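PDB 4CL2: periplasmic solute binding protein from Candidatus liberibacter, which binds manganese and zinc ions and probably delivers them, in the periplasm, to an ABC transporter for uptake into the cell. Local coordinates for residues F11-D16 and V246-S250; I17-I21 and Y117-R122; N104-S110 and E172-L178; K146-I151 and Y259-R264. Where two conformers were deposited one is given. Residues are numbered along the deposited sequence.

Contact 1: F11-D16 and V246-S250; sequences FSIIGD and VDSLS. With MN (manganese (II) ion), chain L.
A backbone amide donates here to a side-chain hydroxyl at the start of a helix: Leu249 N points at Ser12 OG at 3.1 Å, with an N-H...O angle of 165°. Phe11, extended (-151/173), takes the N-cap position, and from Ser12 the chain is helical, Gly15 N and Asp16 N reaching back 3.0 Å to Phe11 O and Ser12 O. Ser12, the residue closest to the irregular segment 246-250 (CA to Leu249 CA 6.1 Å), uses its p rotamer to bring the small polar group to that amide. Segment 246-250 is the loop that follows strand 239-244 and brings a metal ligand to the cleft of this bilobed solute-binding fold: Asp247 is turned away from the helix, chi1 m, and its OD1 lies 2.5 Å from the manganese, which His106 and Glu172 also bind. On the helix side Asp247 presents its carbonyl: Phe11 CE2 meets Asp247 O at the ring edge, 3.7 Å away. Leu249 (m, t) supplies the apolar bulk: its CD2 lies 3.9 Å from Ile13 CG1 and its CD1 3.9 Å from Asp16 CB. Branched Ile13 (m, t) also brings CD1 within 3.8 Å of Val246 O. Ser248 OG donates to Leu249 O at 2.8 Å and is also hydrogen-bonded to Gly35 N, and Asp16 turns its carboxylate to Tyr259 N.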
# COMPACT_ATOMS: atom_id res chain seq x y z
N PHE A 11 2.59 1.05 9.94
CA PHE A 11 2.87 2.23 9.12
C PHE A 11 1.62 2.98 8.74
O PHE A 11 0.48 2.62 9.10
CB PHE A 11 3.75 1.84 7.89
CG PHE A 11 2.98 1.27 6.69
CD1 PHE A 11 2.29 0.07 6.75
CD2 PHE A 11 3.00 1.96 5.49
CE1 PHE A 11 1.64 -0.45 5.63
CE2 PHE A 11 2.34 1.46 4.36
CZ PHE A 11 1.67 0.25 4.44
N SER A 12 1.84 4.15 8.12
CA SER A 12 0.79 5.16 8.03
C SER A 12 -0.48 4.68 7.38
O SER A 12 -1.58 5.05 7.79
CB SER A 12 1.31 6.41 7.26
OG SER A 12 1.87 6.09 5.97
N ILE A 13 -0.36 3.86 6.35
CA ILE A 13 -1.55 3.42 5.64
C ILE A 13 -2.44 2.60 6.56
O ILE A 13 -3.66 2.82 6.61
CB ILE A 13 -1.21 2.66 4.39
CG1 ILE A 13 -0.54 3.66 3.40
CG2 ILE A 13 -2.44 1.92 3.83
CD1 ILE A 13 -0.23 3.00 2.05
N ILE A 14 -1.86 1.67 7.29
CA ILE A 14 -2.66 0.88 8.23
C ILE A 14 -3.23 1.69 9.38
O ILE A 14 -4.39 1.54 9.77
CB ILE A 14 -1.85 -0.35 8.72
CG1 ILE A 14 -1.53 -1.27 7.52
CG2 ILE A 14 -2.57 -1.11 9.83
CD1 ILE A 14 -0.65 -2.46 7.89
N GLY A 15 -2.45 2.65 9.88
CA GLY A 15 -2.95 3.55 10.89
C GLY A 15 -4.18 4.31 10.46
O GLY A 15 -5.15 4.45 11.25
N ASP A 16 -4.18 4.80 9.23
CA ASP A 16 -5.31 5.58 8.74
C ASP A 16 -6.56 4.70 8.52
O ASP A 16 -7.71 5.10 8.86
CB ASP A 16 -4.94 6.30 7.43
CG ASP A 16 -6.08 7.12 6.92
OD1 ASP A 16 -6.39 8.19 7.49
OD2 ASP A 16 -6.72 6.67 5.95
N VAL A 246 2.30 5.60 -3.21
CA VAL A 246 2.09 4.16 -2.98
C VAL A 246 2.62 3.62 -1.65
O VAL A 246 1.96 2.78 -1.03
CB VAL A 246 2.61 3.29 -4.13
CG1 VAL A 246 1.93 3.61 -5.43
CG2 VAL A 246 4.11 3.40 -4.27
N ASP A 247 3.77 4.10 -1.16
CA ASP A 247 4.46 3.45 -0.03
C ASP A 247 4.21 4.11 1.31
O ASP A 247 4.56 3.54 2.33
CB ASP A 247 5.95 3.42 -0.28
CG ASP A 247 6.35 2.35 -1.29
OD1 ASP A 247 5.56 1.42 -1.49
OD2 ASP A 247 7.44 2.50 -1.88
N SER A 248 3.67 5.33 1.30
CA SER A 248 3.42 6.12 2.50
C SER A 248 2.34 7.10 2.20
O SER A 248 2.25 7.57 1.07
CB SER A 248 4.70 6.88 2.84
OG SER A 248 4.53 7.78 3.94
N LEU A 249 1.54 7.45 3.19
CA LEU A 249 0.70 8.64 3.06
C LEU A 249 1.59 9.86 2.85
O LEU A 249 2.76 9.88 3.32
CB LEU A 249 -0.15 8.85 4.31
CG LEU A 249 -1.07 7.65 4.58
CD1 LEU A 249 -1.90 7.98 5.76
CD2 LEU A 249 -1.96 7.30 3.40
N SER A 250 1.05 10.89 2.19
CA SER A 250 1.78 12.12 2.05
C SER A 250 1.73 12.86 3.38
O SER A 250 0.99 12.48 4.28
CB SER A 250 1.14 13.02 0.97
OG SER A 250 -0.13 13.52 1.35
MN MN L . 7.52 -0.11 -1.29

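Contact 2: I17-I21 and Y117-R122; sequences ITQNI and YIENIR
Ile17 lies across Ile118 and Ile121, its CG2 4.0 Å from Ile118 CG1 and 3.7 Å from Ile121 CD1, while its CD1 approaches Tyr117 CD2 at 4.1 Å. One turn later Ile21 repeats the pattern: its CD1 slips between Ile118 and Ile121, 3.9 Å from Ile118 CG2, 3.7 Å from Ile121 CG2 and 3.6 Å from Ile118 O, and its CG2 ends 4.1 Å from Arg122 CA. Both segments are helical throughout, and their axes cross at -60° with a closest approach of 9.9 Å. CA pairing runs Ile17-Ile118 (6.8 Å), Thr18-Ile121 (6.6 Å) and Ile21-Arg122 (6.6 Å). In the fold, helix 12-22 and helix 111-128 pack beside the four-stranded parallel sheet of the N-terminal lobe, where Thr18 and Ile121 both touch Leu58 of strand 56-59. All four isoleucines take m, t rotamers; beta-branched and wholly apolar, they fill an interface that no hydrogen bond crosses. Thr18 suits the sheet-side border, because its m rotamer returns OG1 to Ile14 O within its own helix, and the same OG1 can then lie 3.7 Å from Ile121 CG2 without losing a polar partner. Tyr117 likewise spends its hydroxyl on Asn60. Arg122 gives the contact its aliphatic base and leads its guanidinium away to Glu119, NH2 to OE2 being a 2.7 Å salt bridge.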
# COMPACT_ATOMS: atom_id res chain seq x y z
N ILE A 17 -6.35 3.48 8.02
CA ILE A 17 -7.48 2.53 7.87
C ILE A 17 -8.08 2.26 9.22
O ILE A 17 -9.30 2.32 9.44
CB ILE A 17 -7.00 1.23 7.22
CG1 ILE A 17 -6.66 1.48 5.76
CG2 ILE A 17 -8.14 0.18 7.28
CD1 ILE A 17 -5.83 0.37 5.17
N THR A 18 -7.21 2.00 10.18
CA THR A 18 -7.70 1.68 11.54
C THR A 18 -8.47 2.84 12.19
O THR A 18 -9.53 2.65 12.79
CB THR A 18 -6.51 1.30 12.41
OG1 THR A 18 -5.80 0.22 11.79
CG2 THR A 18 -6.98 0.80 13.77
N GLN A 19 -7.99 4.05 12.01
CA GLN A 19 -8.69 5.23 12.51
C GLN A 19 -10.06 5.34 11.93
O GLN A 19 -10.98 5.75 12.62
CB GLN A 19 -7.89 6.49 12.21
CG GLN A 19 -8.51 7.79 12.70
CD GLN A 19 -8.67 7.86 14.22
OE1 GLN A 19 -7.94 7.26 14.99
NE2 GLN A 19 -9.68 8.59 14.65
N ASN A 20 -10.25 4.97 10.67
CA ASN A 20 -11.58 5.06 10.10
C ASN A 20 -12.55 4.01 10.61
O ASN A 20 -13.77 4.20 10.61
CB ASN A 20 -11.50 4.97 8.59
CG ASN A 20 -11.16 6.30 7.99
OD1 ASN A 20 -12.01 7.19 7.86
ND2 ASN A 20 -9.89 6.49 7.70
N ILE A 21 -12.02 2.87 11.06
CA ILE A 21 -12.87 1.83 11.62
C ILE A 21 -13.14 2.10 13.10
O ILE A 21 -14.24 1.86 13.58
CB ILE A 21 -12.26 0.44 11.36
CG1 ILE A 21 -12.08 0.17 9.82
CG2 ILE A 21 -13.07 -0.67 12.00
CD1 ILE A 21 -11.00 -0.82 9.55
N TYR A 117 -8.27 -5.67 4.04
CA TYR A 117 -7.60 -4.89 5.10
C TYR A 117 -8.64 -4.43 6.13
O TYR A 117 -8.49 -4.64 7.35
CB TYR A 117 -6.84 -3.67 4.59
CG TYR A 117 -5.44 -3.94 4.03
CD1 TYR A 117 -5.23 -4.64 2.85
CD2 TYR A 117 -4.31 -3.46 4.69
CE1 TYR A 117 -3.95 -4.85 2.32
CE2 TYR A 117 -3.05 -3.69 4.17
CZ TYR A 117 -2.84 -4.38 3.03
OH TYR A 117 -1.59 -4.62 2.48
N ILE A 118 -9.69 -3.85 5.64
CA ILE A 118 -10.75 -3.30 6.53
C ILE A 118 -11.37 -4.42 7.35
O ILE A 118 -11.54 -4.26 8.57
CB ILE A 118 -11.80 -2.55 5.68
CG1 ILE A 118 -11.17 -1.26 5.13
CG2 ILE A 118 -13.05 -2.26 6.50
CD1 ILE A 118 -11.95 -0.64 4.01
N GLU A 119 -11.73 -5.55 6.71
CA GLU A 119 -12.38 -6.67 7.38
C GLU A 119 -11.47 -7.25 8.45
O GLU A 119 -11.92 -7.55 9.57
CB GLU A 119 -12.83 -7.73 6.37
CG GLU A 119 -13.26 -9.02 7.04
CD GLU A 119 -14.43 -8.87 8.00
OE1 GLU A 119 -15.12 -7.81 8.00
OE2 GLU A 119 -14.63 -9.81 8.80
N ASN A 120 -10.18 -7.45 8.12
CA ASN A 120 -9.30 -8.05 9.11
C ASN A 120 -9.11 -7.10 10.28
O ASN A 120 -8.95 -7.56 11.44
CB ASN A 120 -7.93 -8.36 8.47
CG ASN A 120 -8.00 -9.60 7.62
OD1 ASN A 120 -8.83 -10.46 7.87
ND2 ASN A 120 -7.19 -9.70 6.60
N ILE A 121 -9.09 -5.80 10.03
CA ILE A 121 -8.90 -4.84 11.12
C ILE A 121 -10.19 -4.77 11.98
O ILE A 121 -10.13 -4.72 13.22
CB ILE A 121 -8.42 -3.46 10.60
CG1 ILE A 121 -6.99 -3.60 10.08
CG2 ILE A 121 -8.43 -2.39 11.72
CD1 ILE A 121 -6.53 -2.44 9.25
N ARG A 122 -11.33 -4.72 11.31
CA ARG A 122 -12.62 -4.79 12.02
C ARG A 122 -12.67 -6.01 12.96
O ARG A 122 -13.02 -5.90 14.16
CB ARG A 122 -13.80 -4.83 11.05
CG ARG A 122 -15.14 -4.90 11.77
CD ARG A 122 -16.20 -5.59 10.93
NE ARG A 122 -15.86 -7.02 10.69
CZ ARG A 122 -15.91 -7.98 11.61
NH1 ARG A 122 -16.32 -7.74 12.83
NH2 ARG A 122 -15.55 -9.21 11.30

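Contact 3: N104-S110 and E172-L178; sequences NPHAWMS and EGCLVYL. With MN (manganese (II) ion), chain L.
The metal site in the cleft between the lobes unites these segments: His106 NE2 (2.4 Å) and Glu172 OE2 (2.3 Å) bind the manganese, with Asp247 as third ligand; Glu172 OE2 also accepts a hydrogen bond from Asn193 N. CA pairs are His106-Cys174 (5.7 Å), Ala107-Tyr177 (5.6 Å) and Ser110-Leu178 (4.6 Å). Gly173 centres an inverse gamma turn before the helix starts at Val176. Asn104 holds the imidazole, its OD1 accepting from His106 N (3.1 Å, an Asx turn) and His106 ND1 (2.7 Å), so that NE2 faces the metal; Asn104 ND2 donates to Gly173 O at 2.8 Å. One face of His106 (chi1 m, chi2 95°) meets Cys174 CA, a CH-pi contact 3.8 Å from the ring centroid. The type I turn His106-Met109 brings small Ala107, by its CA, 3.7 Å from the Tyr177 ring centroid. Tyr177 OH donates to Asn104 O (2.7 Å). One water donates to His106 O (2.8 Å) and Cys174 O (2.7 Å) and accepts from Tyr177 N (2.9 Å).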
# COMPACT_ATOMS: atom_id res chain seq x y z
N ASN A 104 5.84 -9.77 -2.57
CA ASN A 104 5.73 -8.32 -2.78
C ASN A 104 4.73 -7.78 -1.73
O ASN A 104 3.63 -8.30 -1.57
CB ASN A 104 5.23 -8.09 -4.21
CG ASN A 104 5.21 -6.60 -4.58
OD1 ASN A 104 4.63 -5.77 -3.89
ND2 ASN A 104 5.82 -6.29 -5.70
N PRO A 105 5.10 -6.74 -0.99
CA PRO A 105 4.24 -6.35 0.11
C PRO A 105 3.07 -5.44 -0.19
O PRO A 105 2.24 -5.21 0.67
CB PRO A 105 5.20 -5.60 1.05
CG PRO A 105 6.27 -5.10 0.16
CD PRO A 105 6.43 -6.09 -0.94
N HIS A 106 2.98 -4.92 -1.41
CA HIS A 106 2.13 -3.78 -1.73
C HIS A 106 0.65 -4.16 -1.98
O HIS A 106 0.02 -3.65 -2.90
CB HIS A 106 2.62 -3.07 -2.96
CG HIS A 106 4.01 -2.52 -2.81
ND1 HIS A 106 5.13 -3.22 -3.23
CD2 HIS A 106 4.45 -1.31 -2.38
CE1 HIS A 106 6.22 -2.48 -3.02
NE2 HIS A 106 5.83 -1.32 -2.50
N ALA A 107 0.14 -4.99 -1.11
CA ALA A 107 -1.23 -5.56 -1.31
C ALA A 107 -2.31 -4.51 -1.15
O ALA A 107 -3.44 -4.71 -1.68
CB ALA A 107 -1.44 -6.69 -0.28
N TRP A 108 -2.02 -3.40 -0.48
CA TRP A 108 -3.00 -2.33 -0.30
C TRP A 108 -3.40 -1.54 -1.54
O TRP A 108 -4.39 -0.83 -1.49
CB TRP A 108 -2.56 -1.33 0.81
CG TRP A 108 -1.28 -0.63 0.49
CD1 TRP A 108 -1.14 0.48 -0.30
CD2 TRP A 108 0.04 -1.05 0.82
NE1 TRP A 108 0.20 0.82 -0.43
CE2 TRP A 108 0.94 -0.12 0.23
CE3 TRP A 108 0.57 -2.11 1.58
CZ2 TRP A 108 2.31 -0.20 0.41
CZ3 TRP A 108 1.92 -2.20 1.76
CH2 TRP A 108 2.82 -1.25 1.18
N MET A 109 -2.63 -1.72 -2.62
CA MET A 109 -2.89 -1.01 -3.89
C MET A 109 -3.87 -1.84 -4.73
O MET A 109 -3.50 -2.51 -5.67
CB MET A 109 -1.62 -0.72 -4.67
CG MET A 109 -0.65 0.19 -3.97
SD MET A 109 -1.28 1.81 -3.56
CE MET A 109 -1.75 2.47 -5.16
N SER A 110 -5.11 -1.91 -4.26
CA SER A 110 -6.11 -2.79 -4.82
C SER A 110 -7.43 -2.46 -4.13
O SER A 110 -7.51 -2.30 -2.91
CB SER A 110 -5.76 -4.27 -4.62
OG SER A 110 -6.85 -5.17 -4.60
N GLU A 172 9.43 1.17 -8.77
CA GLU A 172 9.23 0.06 -7.84
C GLU A 172 8.05 -0.81 -8.28
O GLU A 172 7.12 -0.32 -8.90
CB GLU A 172 8.92 0.59 -6.43
CG GLU A 172 9.03 -0.48 -5.35
CD GLU A 172 8.51 -0.02 -3.99
OE1 GLU A 172 7.54 0.71 -3.91
OE2 GLU A 172 9.01 -0.44 -2.99
N GLY A 173 8.09 -2.12 -7.95
CA GLY A 173 6.93 -3.02 -8.28
C GLY A 173 5.76 -2.81 -7.34
O GLY A 173 5.28 -3.75 -6.67
N CYS A 174 5.24 -1.60 -7.31
CA CYS A 174 4.25 -1.22 -6.34
C CYS A 174 2.81 -1.49 -6.79
O CYS A 174 1.92 -1.30 -5.99
CB CYS A 174 4.41 0.28 -6.03
SG CYS A 174 4.35 1.36 -7.45
N LEU A 175 2.60 -1.81 -8.05
CA LEU A 175 1.21 -1.93 -8.58
C LEU A 175 0.86 -3.34 -8.95
O LEU A 175 -0.19 -3.57 -9.62
CB LEU A 175 0.92 -1.02 -9.81
CG LEU A 175 1.07 0.48 -9.55
CD1 LEU A 175 0.76 1.28 -10.80
CD2 LEU A 175 0.27 0.98 -8.36
N VAL A 176 1.65 -4.33 -8.53
CA VAL A 176 1.40 -5.69 -8.99
C VAL A 176 0.03 -6.20 -8.51
O VAL A 176 -0.64 -6.95 -9.26
CB VAL A 176 2.49 -6.68 -8.64
CG1 VAL A 176 3.79 -6.23 -9.30
CG2 VAL A 176 2.69 -6.81 -7.13
N TYR A 177 -0.36 -5.84 -7.30
CA TYR A 177 -1.71 -6.19 -6.81
C TYR A 177 -2.85 -5.43 -7.50
O TYR A 177 -3.94 -6.03 -7.73
CB TYR A 177 -1.81 -6.07 -5.32
CG TYR A 177 -0.91 -7.04 -4.57
CD1 TYR A 177 0.44 -6.71 -4.26
CD2 TYR A 177 -1.36 -8.29 -4.16
CE1 TYR A 177 1.27 -7.60 -3.58
CE2 TYR A 177 -0.55 -9.17 -3.49
CZ TYR A 177 0.78 -8.82 -3.18
OH TYR A 177 1.56 -9.74 -2.51
N LEU A 178 -2.65 -4.15 -7.83
CA LEU A 178 -3.59 -3.42 -8.64
C LEU A 178 -3.79 -4.09 -10.01
O LEU A 178 -4.90 -4.20 -10.53
CB LEU A 178 -3.16 -1.98 -8.83
CG LEU A 178 -4.23 -1.06 -9.39
CD1 LEU A 178 -5.38 -0.96 -8.40
CD2 LEU A 178 -3.67 0.30 -9.69
MN MN L . 7.52 -0.11 -1.29
O HOH W 1 0.40 -3.51 -5.70

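Contact 4: K146-I151 and Y259-R264; sequences KIRNSI and YLDLLR. With SO4 (sulfate ion), chain E.
Two helices run side by side in the same direction, 10.0 Å apart at closest approach and crossed by only -21°; the nearest CA pairs are Ile147-Leu260 and Ile151-Arg264, both at 6.1 Å. The main bump from 259-264 is Leu260, which in its t, t rotamer lodges in the hollow formed by Lys146, Ile147 and Ser150: Leu260 CD1 is 3.6 Å from Lys146 CG, Leu260 CB 3.7 Å from Ile147 CD1, and Leu260 CD2 3.9 Å from Ser150 OG. Serine is small enough to form the floor where it faces the partner helix directly. Two bumps answer from 146-151. Ile147 (m, m) sets CD1 against Leu260 CB and 4.2 Å from Tyr259 CD2, while Ile151 (m, m) wedges CD1 between Leu263 CB at 3.8 Å and Arg264 N at 3.6 Å. At the solvent edge long aliphatic stems with charged ends suit Lys146 and Arg264; Arg264 NH1 (2.9 Å) and Ser150 OG (2.5 Å) both donate to sulfate O2, the ion probably coming from the crystallisation liquor. Helix 133-158 is the long helix that links the two lobes, characteristic of metal-binding proteins of this family. Helix 259-274 lies against it, and helix 111-128 closes the inner flank, Leu111 and Met115 touching Ile147 and Ala114 touching Tyr259, which in turn packs on Ile13 and Ile17 of helix 12-22.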
# COMPACT_ATOMS: atom_id res chain seq x y z
N LYS A 146 -17.39 4.03 1.47
CA LYS A 146 -16.73 5.26 1.04
C LYS A 146 -15.59 5.00 0.04
O LYS A 146 -15.46 5.70 -0.95
CB LYS A 146 -16.20 5.99 2.28
CG LYS A 146 -15.76 7.41 2.02
CD LYS A 146 -15.33 8.08 3.33
CE LYS A 146 -15.00 9.57 3.13
NZ LYS A 146 -14.64 10.07 4.49
N ILE A 147 -14.81 3.93 0.27
CA ILE A 147 -13.73 3.56 -0.59
C ILE A 147 -14.29 3.12 -1.94
O ILE A 147 -13.85 3.54 -2.99
CB ILE A 147 -12.85 2.39 0.02
CG1 ILE A 147 -12.07 2.84 1.26
CG2 ILE A 147 -11.87 1.82 -1.08
CD1 ILE A 147 -10.86 3.62 0.98
N ARG A 148 -15.29 2.24 -1.91
CA ARG A 148 -15.92 1.79 -3.14
C ARG A 148 -16.46 2.95 -3.96
O ARG A 148 -16.25 3.03 -5.19
CB ARG A 148 -17.00 0.72 -2.89
CG ARG A 148 -17.57 0.13 -4.19
CD ARG A 148 -18.67 -0.89 -3.90
NE ARG A 148 -18.06 -1.98 -3.18
CZ ARG A 148 -18.40 -2.39 -1.97
NH1 ARG A 148 -19.38 -1.82 -1.31
NH2 ARG A 148 -17.68 -3.36 -1.39
N ASN A 149 -17.14 3.86 -3.31
CA ASN A 149 -17.76 4.98 -3.98
C ASN A 149 -16.76 5.87 -4.66
O ASN A 149 -17.01 6.39 -5.75
CB ASN A 149 -18.63 5.76 -3.01
CG ASN A 149 -19.89 5.02 -2.67
OD1 ASN A 149 -20.34 4.17 -3.44
ND2 ASN A 149 -20.52 5.38 -1.53
N SER A 150 -15.60 6.05 -4.06
CA SER A 150 -14.55 6.86 -4.69
C SER A 150 -13.75 6.19 -5.75
O SER A 150 -13.30 6.85 -6.70
CB SER A 150 -13.49 7.41 -3.70
OG SER A 150 -14.06 8.43 -2.90
N ILE A 151 -13.49 4.90 -5.55
CA ILE A 151 -12.51 4.19 -6.32
C ILE A 151 -13.17 3.42 -7.47
O ILE A 151 -12.63 3.36 -8.60
CB ILE A 151 -11.64 3.26 -5.43
CG1 ILE A 151 -10.92 4.05 -4.37
CG2 ILE A 151 -10.68 2.43 -6.28
CD1 ILE A 151 -10.18 5.28 -4.90
N TYR A 259 -5.55 6.99 3.37
CA TYR A 259 -5.52 5.88 2.46
C TYR A 259 -6.45 6.05 1.29
O TYR A 259 -6.09 5.77 0.12
CB TYR A 259 -5.86 4.59 3.22
CG TYR A 259 -6.00 3.29 2.37
CD1 TYR A 259 -5.01 2.89 1.57
CD2 TYR A 259 -7.10 2.51 2.46
CE1 TYR A 259 -5.07 1.68 0.84
CE2 TYR A 259 -7.19 1.32 1.78
CZ TYR A 259 -6.17 0.90 0.97
OH TYR A 259 -6.25 -0.29 0.28
N LEU A 260 -7.70 6.44 1.55
CA LEU A 260 -8.63 6.72 0.46
C LEU A 260 -8.06 7.76 -0.51
O LEU A 260 -8.11 7.52 -1.72
CB LEU A 260 -9.97 7.17 0.98
CG LEU A 260 -11.09 7.42 -0.05
CD1 LEU A 260 -12.40 7.41 0.62
CD2 LEU A 260 -10.90 8.77 -0.70
N ASP A 261 -7.48 8.84 -0.02
CA ASP A 261 -6.90 9.87 -0.88
C ASP A 261 -5.71 9.33 -1.67
O ASP A 261 -5.53 9.71 -2.81
CB ASP A 261 -6.45 11.05 -0.10
CG ASP A 261 -7.60 11.85 0.53
OD1 ASP A 261 -8.73 11.74 0.12
OD2 ASP A 261 -7.33 12.61 1.44
N LEU A 262 -4.95 8.45 -1.08
CA LEU A 262 -3.83 7.83 -1.76
C LEU A 262 -4.28 6.98 -2.91
O LEU A 262 -3.75 7.08 -4.04
CB LEU A 262 -2.99 6.97 -0.80
CG LEU A 262 -1.78 6.23 -1.40
CD1 LEU A 262 -0.65 6.23 -0.36
CD2 LEU A 262 -2.17 4.84 -1.76
N LEU A 263 -5.23 6.08 -2.69
CA LEU A 263 -5.76 5.27 -3.78
C LEU A 263 -6.37 6.18 -4.85
O LEU A 263 -6.18 5.96 -6.04
CB LEU A 263 -6.88 4.35 -3.28
CG LEU A 263 -6.41 3.16 -2.47
CD1 LEU A 263 -7.63 2.35 -2.06
CD2 LEU A 263 -5.44 2.27 -3.22
N ARG A 264 -7.18 7.14 -4.43
CA ARG A 264 -7.87 8.01 -5.36
C ARG A 264 -6.86 8.82 -6.22
O ARG A 264 -6.98 8.92 -7.44
CB ARG A 264 -8.81 8.94 -4.64
CG ARG A 264 -9.63 9.80 -5.58
CD ARG A 264 -10.65 10.64 -4.79
NE ARG A 264 -9.97 11.57 -3.94
CZ ARG A 264 -10.56 12.42 -3.11
NH1 ARG A 264 -11.89 12.40 -2.93
NH2 ARG A 264 -9.80 13.27 -2.42
S SO4 E . -15.09 11.28 -4.80
O1 SO4 E . -14.84 11.21 -6.24
O2 SO4 E . -13.95 10.66 -4.12
O3 SO4 E . -16.34 10.53 -4.52
O4 SO4 E . -15.27 12.65 -4.33

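In the fold
Contacts 1 and 3 meet at the manganese, their centres 13 Å apart: Asp247 comes from the first, His106 and Glu172 from the second, and Val246 O receives Trp108 NE1 at 2.7 Å. His39, a ligand seen in other structures of this protein, does not bind the metal here. Tyr259 of contact 4 links all the others, taking Asp16 OD2 on its N at 2.9 Å, giving its OH to Trp108 O at 2.6 Å, and touching Ile17 CG1 of contact 2 through CD2 at 3.5 Å. Contacts 1 and 2 share helix 12-22. Tyr117 OH of contact 2 lies 3.2 Å from Trp108 N of contact 3, and the Tyr117 side chain is about 11 Å from the manganese.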